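Local coordinates for protein glycosyl hydrolase family 88 (Pedobacter heparinus, PDB 3WIW) that releases unsaturated glucuronyl residues from heparin-derived saccharides by hydrolysis, working as a family 88 glycoside hydrolase built on an alpha6/alpha6 barrel, at residues A[53-58]-A[73-78]; A[63-68]-A[351-356]; A[103-108]-A[122-127]. All blocks are in the same frame, centred on the assembly; numbering follows the deposited sequence.

In the fold
Contacts 1 and 2 both hold the two-stranded antiparallel hairpin of strands 55-59 and 65-68. Contact 1 packs the first strand inward on the lead-in to helix 77-89 and is buried, with a side-chain amide-to-hydroxyl hydrogen bond, a CH-pi contact and an arginine laid over a threonine; contact 2 lies at the surface, where Gln-353 bonds to Gly-63, just before the second strand, and packs on Val-65. Asn-55 O and Ala-68 N, 2.7 Å apart, join the two. Contact 3 is also buried and ties a post-helix turn to helix 117-132 without a direct hydrogen bond, through a tyrosine and a water; it touches contact 1 through Thr-75 and Ile-108, but not contact 2.

Contact 1: A[53-58]-A[73-78]; sequences GMNPRS and WTTGFF
In this alpha6/alpha6 barrel, the first strand of a two-stranded antiparallel hairpin is buttressed by residues 73-78, which lead into helix 77-89. Arg-57 and Ser-58 together face Arg-66 of the partner strand, a classic beta bulge, and Asn-55, Pro-56 and Arg-57 meet the other segment. Asn-55 can be followed outward. Its CB sits 3.8 Å from the backbone O of Thr-75, and CG, anti to its own carbonyl carbon (chi1 -64°), continues toward the same residue. The amide then divides its work: OD1 lies at the edge of the Phe-78 ring, near its plane, 3.7 Å from CD2, whereas ND2 donates to Thr-75 OG1 at 2.9 Å. That bond is reasonably straight (153° at the hydrogen), and OG1 is only 6° out of the amide plane. Thr-75 OG1 is gripped twice, since it also bonds to Ala-68 O of the second strand, so one hydroxyl links both strands to the residues that run into helix 77-89. An alanine in place of Asn-55 removes the amide and one partner of Thr-75 OG1, which would probably loosen the tie between strand 55-59 and residues 73-78. Next along the strand, Pro-56 covers a face of the Phe-78 ring in a CH-pi contact, CG standing 3.8 Å from the ring centroid. Arg-57, extended from CG to NE, passes across Thr-74 at about a right angle, its CD 3.4 Å from Thr-74 OG1. Its charge is met by Glu-369 and Asp-72; Thr-74 OG1 bonds to Asp-72 as well. Trp-73 approaches the predicted nucleophile Asp-116 and a bound buffer molecule. Thr-74 CG2 meets one face of each of two nearly perpendicular groups, 3.7 Å above the Arg-57 guanidinium plane toward its rim and 3.3 Å above the Trp-73 ring, over its centre.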
# COMPACT_ATOMS: atom_id res chain seq x y z
N GLY A 53 -9.59 12.08 -12.73
CA GLY A 53 -10.19 10.92 -13.37
C GLY A 53 -9.25 10.17 -14.30
O GLY A 53 -9.60 9.10 -14.81
N MET A 54 -8.06 10.73 -14.53
CA MET A 54 -7.02 10.09 -15.32
C MET A 54 -5.71 10.27 -14.57
O MET A 54 -4.86 11.08 -14.93
CB MET A 54 -6.96 10.70 -16.73
CG MET A 54 -8.16 10.37 -17.60
SD MET A 54 -8.29 8.60 -17.96
CE MET A 54 -7.18 8.43 -19.35
N ASN A 55 -5.55 9.51 -13.51
CA ASN A 55 -4.47 9.76 -12.56
C ASN A 55 -3.12 9.25 -13.03
O ASN A 55 -3.04 8.24 -13.72
CB ASN A 55 -4.84 9.13 -11.22
CG ASN A 55 -6.06 9.78 -10.64
OD1 ASN A 55 -6.01 10.97 -10.30
ND2 ASN A 55 -7.17 9.06 -10.58
N PRO A 56 -2.05 9.95 -12.67
CA PRO A 56 -0.72 9.46 -13.08
C PRO A 56 -0.39 8.15 -12.37
O PRO A 56 -0.55 8.06 -11.15
CB PRO A 56 0.20 10.59 -12.63
CG PRO A 56 -0.49 11.22 -11.48
CD PRO A 56 -1.96 11.16 -11.82
N ARG A 57 0.07 7.16 -13.14
CA ARG A 57 0.40 5.85 -12.58
C ARG A 57 1.90 5.52 -12.62
O ARG A 57 2.47 5.17 -11.61
CB ARG A 57 -0.38 4.75 -13.29
CG ARG A 57 0.01 3.34 -12.85
CD ARG A 57 -0.91 2.27 -13.43
NE ARG A 57 -0.29 0.95 -13.36
CZ ARG A 57 -0.92 -0.22 -13.36
NH1 ARG A 57 -2.26 -0.26 -13.32
NH2 ARG A 57 -0.20 -1.34 -13.34
N SER A 58 2.51 5.59 -13.80
CA SER A 58 3.90 5.21 -13.94
C SER A 58 4.46 5.87 -15.20
O SER A 58 3.73 6.57 -15.91
CB SER A 58 4.07 3.68 -14.01
OG SER A 58 3.35 3.13 -15.10
N TRP A 73 -6.73 -0.26 -10.75
CA TRP A 73 -6.58 -0.51 -9.32
C TRP A 73 -5.72 0.52 -8.58
O TRP A 73 -5.80 0.63 -7.35
CB TRP A 73 -6.02 -1.91 -9.06
CG TRP A 73 -4.52 -2.07 -9.24
CD1 TRP A 73 -3.86 -2.37 -10.39
CD2 TRP A 73 -3.53 -1.98 -8.21
NE1 TRP A 73 -2.50 -2.49 -10.14
CE2 TRP A 73 -2.27 -2.26 -8.80
CE3 TRP A 73 -3.58 -1.71 -6.84
CZ2 TRP A 73 -1.07 -2.25 -8.08
CZ3 TRP A 73 -2.39 -1.70 -6.11
CH2 TRP A 73 -1.15 -1.97 -6.73
N THR A 74 -4.88 1.26 -9.32
CA THR A 74 -4.01 2.23 -8.70
C THR A 74 -4.61 3.63 -8.71
O THR A 74 -3.96 4.55 -8.26
CB THR A 74 -2.63 2.33 -9.42
OG1 THR A 74 -2.79 3.04 -10.66
CG2 THR A 74 -2.00 0.95 -9.67
N THR A 75 -5.84 3.79 -9.19
CA THR A 75 -6.33 5.13 -9.49
C THR A 75 -6.51 6.01 -8.23
O THR A 75 -6.45 7.25 -8.31
CB THR A 75 -7.63 5.04 -10.31
OG1 THR A 75 -7.88 6.31 -10.93
CG2 THR A 75 -8.82 4.64 -9.45
N GLY A 76 -6.75 5.40 -7.08
CA GLY A 76 -6.94 6.14 -5.85
C GLY A 76 -5.67 6.67 -5.21
O GLY A 76 -5.76 7.53 -4.32
N PHE A 77 -4.49 6.17 -5.61
CA PHE A 77 -3.27 6.56 -4.92
C PHE A 77 -2.90 8.03 -5.07
O PHE A 77 -2.54 8.67 -4.09
CB PHE A 77 -2.09 5.68 -5.32
CG PHE A 77 -2.22 4.26 -4.83
CD1 PHE A 77 -2.19 3.98 -3.46
CD2 PHE A 77 -2.37 3.21 -5.73
CE1 PHE A 77 -2.27 2.68 -2.98
CE2 PHE A 77 -2.48 1.89 -5.27
CZ PHE A 77 -2.44 1.62 -3.88
N PHE A 78 -2.97 8.59 -6.28
CA PHE A 78 -2.60 9.99 -6.49
C PHE A 78 -3.44 10.97 -5.63
O PHE A 78 -2.86 11.78 -4.91
CB PHE A 78 -2.61 10.36 -7.95
CG PHE A 78 -2.21 11.78 -8.21
CD1 PHE A 78 -0.91 12.21 -7.95
CD2 PHE A 78 -3.13 12.68 -8.71
CE1 PHE A 78 -0.54 13.52 -8.19
CE2 PHE A 78 -2.78 14.00 -8.95
CZ PHE A 78 -1.48 14.43 -8.70

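Contact 2: A[63-68]-A[351-356]; sequences GTVRLA and ENQFFI
This is a small surface contact, fastening the start of the second hairpin strand, 65-68, to a loop 283 residues later that follows helix 327-340. It buries 163 Å² in all, and most of that belongs to Val-65 and Gln-353. The loop makes a tight turn in which Asn-352, Gln-353 and Phe-354 all have positive phi, in the left-handed region. Two backbone bonds close it, Phe-354 N to Glu-351 O and Phe-355 N to Asn-352 O, each 3.0 Å. From this turn the Gln-353 side chain reaches across, CG anti to its own carbonyl carbon and the chain bent at chi2 (-76°). CB and CG already lie along a single methyl, Val-65 CG2, and the bend folds CD over the same methyl, at 3.6 Å. It also brings the amide to the backbone of Gly-63, where NE2 donates to the carbonyl O at 2.9 Å. The bond is straight at the hydrogen (163°), lies in the carbonyl plane and departs by just 4° from the amide plane, so both flat groups are well aligned for it. The other branch of Val-65 plays a lesser part: CG1 comes to the edge of the Phe-355 ring, 4.4 Å from CE2. Around the contact, Phe-355 also packs on Pro-56 and Val-59 of strand 55-59 and on Asp-378 of helix 375-392, while Phe-354 rests on helix 30-49. The turn is thus set among two helices and both strands of the hairpin.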
# COMPACT_ATOMS: atom_id res chain seq x y z
N GLY A 63 9.12 7.24 -22.02
CA GLY A 63 9.12 8.49 -21.26
C GLY A 63 7.76 9.10 -21.03
O GLY A 63 7.63 10.01 -20.22
N THR A 64 6.74 8.62 -21.74
CA THR A 64 5.37 9.11 -21.56
C THR A 64 4.74 8.56 -20.27
O THR A 64 5.22 7.58 -19.69
CB THR A 64 4.47 8.76 -22.77
OG1 THR A 64 4.41 7.33 -22.90
CG2 THR A 64 4.99 9.39 -24.07
N VAL A 65 3.65 9.17 -19.83
CA VAL A 65 3.04 8.78 -18.57
C VAL A 65 1.87 7.83 -18.79
O VAL A 65 0.98 8.10 -19.60
CB VAL A 65 2.57 10.01 -17.79
CG1 VAL A 65 1.91 9.58 -16.49
CG2 VAL A 65 3.73 10.94 -17.50
N ARG A 66 1.91 6.69 -18.11
CA ARG A 66 0.76 5.78 -18.07
C ARG A 66 -0.24 6.33 -17.08
O ARG A 66 0.10 6.64 -15.94
CB ARG A 66 1.18 4.38 -17.64
CG ARG A 66 0.03 3.42 -17.51
CD ARG A 66 0.50 2.00 -17.25
NE ARG A 66 -0.64 1.12 -17.02
CZ ARG A 66 -0.54 -0.20 -16.88
NH1 ARG A 66 -1.63 -0.92 -16.66
NH2 ARG A 66 0.64 -0.79 -16.97
N LEU A 67 -1.49 6.46 -17.53
CA LEU A 67 -2.57 7.03 -16.72
C LEU A 67 -3.52 5.94 -16.20
O LEU A 67 -3.69 4.89 -16.84
CB LEU A 67 -3.36 8.08 -17.52
CG LEU A 67 -2.54 9.23 -18.10
CD1 LEU A 67 -3.38 10.09 -19.01
CD2 LEU A 67 -1.94 10.05 -16.96
N ALA A 68 -4.13 6.21 -15.05
CA ALA A 68 -5.02 5.28 -14.36
C ALA A 68 -6.43 5.86 -14.33
O ALA A 68 -6.75 6.71 -13.50
CB ALA A 68 -4.52 5.05 -12.95
N GLU A 351 11.27 17.11 -12.25
CA GLU A 351 11.66 15.93 -13.04
C GLU A 351 10.79 14.71 -12.81
O GLU A 351 9.84 14.77 -12.03
CB GLU A 351 13.13 15.60 -12.77
CG GLU A 351 14.01 16.83 -13.06
CD GLU A 351 15.49 16.53 -13.09
OE1 GLU A 351 15.88 15.37 -12.81
OE2 GLU A 351 16.27 17.46 -13.41
N ASN A 352 11.08 13.61 -13.49
CA ASN A 352 10.43 12.33 -13.19
C ASN A 352 8.91 12.37 -13.45
O ASN A 352 8.15 11.64 -12.81
CB ASN A 352 10.71 11.95 -11.72
CG ASN A 352 10.57 10.47 -11.41
OD1 ASN A 352 10.90 9.62 -12.24
ND2 ASN A 352 10.09 10.16 -10.21
N GLN A 353 8.47 13.21 -14.39
CA GLN A 353 7.05 13.38 -14.67
C GLN A 353 6.24 13.73 -13.41
O GLN A 353 5.04 13.43 -13.31
CB GLN A 353 6.49 12.17 -15.43
CG GLN A 353 7.17 11.94 -16.80
CD GLN A 353 6.70 12.93 -17.88
OE1 GLN A 353 6.32 14.05 -17.58
NE2 GLN A 353 6.68 12.48 -19.13
N PHE A 354 6.91 14.42 -12.49
CA PHE A 354 6.34 14.90 -11.23
C PHE A 354 6.02 13.81 -10.20
O PHE A 354 5.41 14.10 -9.16
CB PHE A 354 5.11 15.80 -11.45
CG PHE A 354 5.35 16.90 -12.45
CD1 PHE A 354 6.47 17.74 -12.35
CD2 PHE A 354 4.46 17.11 -13.51
CE1 PHE A 354 6.67 18.74 -13.28
CE2 PHE A 354 4.67 18.11 -14.43
CZ PHE A 354 5.78 18.93 -14.32
N PHE A 355 6.44 12.57 -10.47
CA PHE A 355 6.42 11.57 -9.42
C PHE A 355 7.50 11.87 -8.39
O PHE A 355 8.53 12.46 -8.71
CB PHE A 355 6.65 10.18 -9.98
CG PHE A 355 5.51 9.66 -10.82
CD1 PHE A 355 4.41 9.07 -10.22
CD2 PHE A 355 5.54 9.77 -12.20
CE1 PHE A 355 3.35 8.57 -10.99
CE2 PHE A 355 4.50 9.28 -12.98
CZ PHE A 355 3.39 8.67 -12.38
N ILE A 356 7.30 11.40 -7.17
CA ILE A 356 8.20 11.73 -6.07
C ILE A 356 9.41 10.78 -6.01
O ILE A 356 10.53 11.23 -5.93
CB ILE A 356 7.43 11.73 -4.74
CG1 ILE A 356 6.33 12.82 -4.76
CG2 ILE A 356 8.37 11.93 -3.57
CD1 ILE A 356 5.32 12.75 -3.64

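Contact 3: A[103-108]-A[122-127]; sequences LALDTI and YCSYGN
Tyr-125 turns its CG anti to the carbonyl carbon (chi1 -81°), sending the ring out from helix 117-132, and Asp-106 turns its CG anti to the backbone N (chi1 178°), which carries the carboxylate away from the ring, with CB against Tyr-125 OH and OD2 still placed to share a water with it. Within the alpha6/alpha6 barrel, this joins the type I beta turn Leu-103 to Asp-106, at the end of helix 92-103, to a part of helix 117-132 that carries a wider pi-type turn at 122-126. A weak backbone bond from Asn-127 N to Tyr-122 O marks that widening, and a side chain at Gly-126 would run into Tyr-122 O. Tyr-125 does most of the touching. Its OH lies close against the turn backbone, 3.2 Å from Asp-106 CA, while Leu-105 CB meets the ring at CE1, 4.1 Å away. From the other flank Leu-103 CD2 approaches CE2 at 4.2 Å, that side chain crossing the tyrosine at about a right angle. Deeper in, Leu-105 CD1 touches Ser-124 OG (4.0 Å), a hydroxyl bonded to Met-120 O within its own helix. No direct hydrogen bond spans the segments; the polar link is a water at the ring edge, in its plane: the water donates to Asp-106 OD2 (2.7 Å) and is hydrogen-bonded to Tyr-125 OH, also at 2.7 Å.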
# COMPACT_ATOMS: atom_id res chain seq x y z
N LEU A 103 -12.95 13.55 -6.07
CA LEU A 103 -14.37 13.51 -6.47
C LEU A 103 -14.54 12.97 -7.88
O LEU A 103 -15.64 12.53 -8.24
CB LEU A 103 -15.05 14.88 -6.33
CG LEU A 103 -15.19 15.36 -4.88
CD1 LEU A 103 -15.70 16.82 -4.84
CD2 LEU A 103 -16.13 14.44 -4.07
N ALA A 104 -13.47 13.00 -8.68
CA ALA A 104 -13.51 12.42 -10.02
C ALA A 104 -13.62 10.89 -9.98
O ALA A 104 -13.82 10.28 -11.03
CB ALA A 104 -12.29 12.83 -10.82
N LEU A 105 -13.49 10.29 -8.80
CA LEU A 105 -13.53 8.83 -8.66
C LEU A 105 -14.88 8.30 -8.17
O LEU A 105 -15.01 7.14 -7.76
CB LEU A 105 -12.40 8.36 -7.75
CG LEU A 105 -10.99 8.64 -8.29
CD1 LEU A 105 -9.92 8.04 -7.38
CD2 LEU A 105 -10.84 8.14 -9.74
N ASP A 106 -15.91 9.14 -8.22
CA ASP A 106 -17.24 8.82 -7.72
C ASP A 106 -17.76 7.47 -8.22
O ASP A 106 -18.37 6.72 -7.46
CB ASP A 106 -18.19 9.95 -8.12
CG ASP A 106 -19.62 9.70 -7.68
OD1 ASP A 106 -20.36 9.03 -8.43
OD2 ASP A 106 -20.00 10.15 -6.58
N THR A 107 -17.50 7.16 -9.49
CA THR A 107 -18.05 5.94 -10.10
C THR A 107 -17.57 4.65 -9.44
O THR A 107 -18.21 3.60 -9.57
CB THR A 107 -17.78 5.85 -11.63
OG1 THR A 107 -16.37 5.98 -11.88
CG2 THR A 107 -18.57 6.91 -12.42
N ILE A 108 -16.45 4.72 -8.73
CA ILE A 108 -15.90 3.51 -8.12
C ILE A 108 -16.82 2.93 -7.05
O ILE A 108 -16.76 1.75 -6.74
CB ILE A 108 -14.48 3.73 -7.58
CG1 ILE A 108 -13.61 4.32 -8.70
CG2 ILE A 108 -13.87 2.42 -7.09
CD1 ILE A 108 -12.20 4.60 -8.23
N TYR A 122 -10.72 3.82 -0.47
CA TYR A 122 -10.30 4.19 0.87
C TYR A 122 -9.04 5.09 0.87
O TYR A 122 -8.94 6.01 1.69
CB TYR A 122 -10.15 2.96 1.78
CG TYR A 122 -10.10 3.33 3.24
CD1 TYR A 122 -11.21 3.89 3.88
CD2 TYR A 122 -8.94 3.13 3.99
CE1 TYR A 122 -11.16 4.24 5.23
CE2 TYR A 122 -8.86 3.48 5.34
CZ TYR A 122 -9.99 4.02 5.96
OH TYR A 122 -9.97 4.37 7.30
N CYS A 123 -8.10 4.88 -0.05
CA CYS A 123 -6.97 5.81 -0.17
C CYS A 123 -7.36 7.20 -0.62
O CYS A 123 -6.65 8.15 -0.34
CB CYS A 123 -5.88 5.26 -1.11
SG CYS A 123 -5.13 3.71 -0.57
N SER A 124 -8.48 7.32 -1.33
CA SER A 124 -8.87 8.61 -1.88
C SER A 124 -9.95 9.24 -1.01
O SER A 124 -9.65 10.10 -0.16
CB SER A 124 -9.30 8.44 -3.35
OG SER A 124 -10.35 7.50 -3.47
N TYR A 125 -11.19 8.77 -1.17
CA TYR A 125 -12.31 9.21 -0.34
C TYR A 125 -12.07 8.97 1.14
O TYR A 125 -12.49 9.78 1.97
CB TYR A 125 -13.61 8.49 -0.74
CG TYR A 125 -14.29 9.06 -1.95
CD1 TYR A 125 -13.82 8.80 -3.23
CD2 TYR A 125 -15.40 9.90 -1.82
CE1 TYR A 125 -14.44 9.34 -4.34
CE2 TYR A 125 -16.02 10.44 -2.92
CZ TYR A 125 -15.55 10.15 -4.18
OH TYR A 125 -16.18 10.69 -5.29
N GLY A 126 -11.42 7.86 1.51
CA GLY A 126 -11.22 7.57 2.93
C GLY A 126 -10.36 8.63 3.60
O GLY A 126 -10.71 9.17 4.67
N ASN A 127 -9.23 8.93 2.97
CA ASN A 127 -8.38 10.00 3.46
C ASN A 127 -9.10 11.35 3.44
O ASN A 127 -8.97 12.13 4.38
CB ASN A 127 -7.07 10.06 2.66
CG ASN A 127 -6.05 9.08 3.17
OD1 ASN A 127 -5.82 8.99 4.38
ND2 ASN A 127 -5.48 8.29 2.28
O HOH W 1 -18.60 11.92 -5.18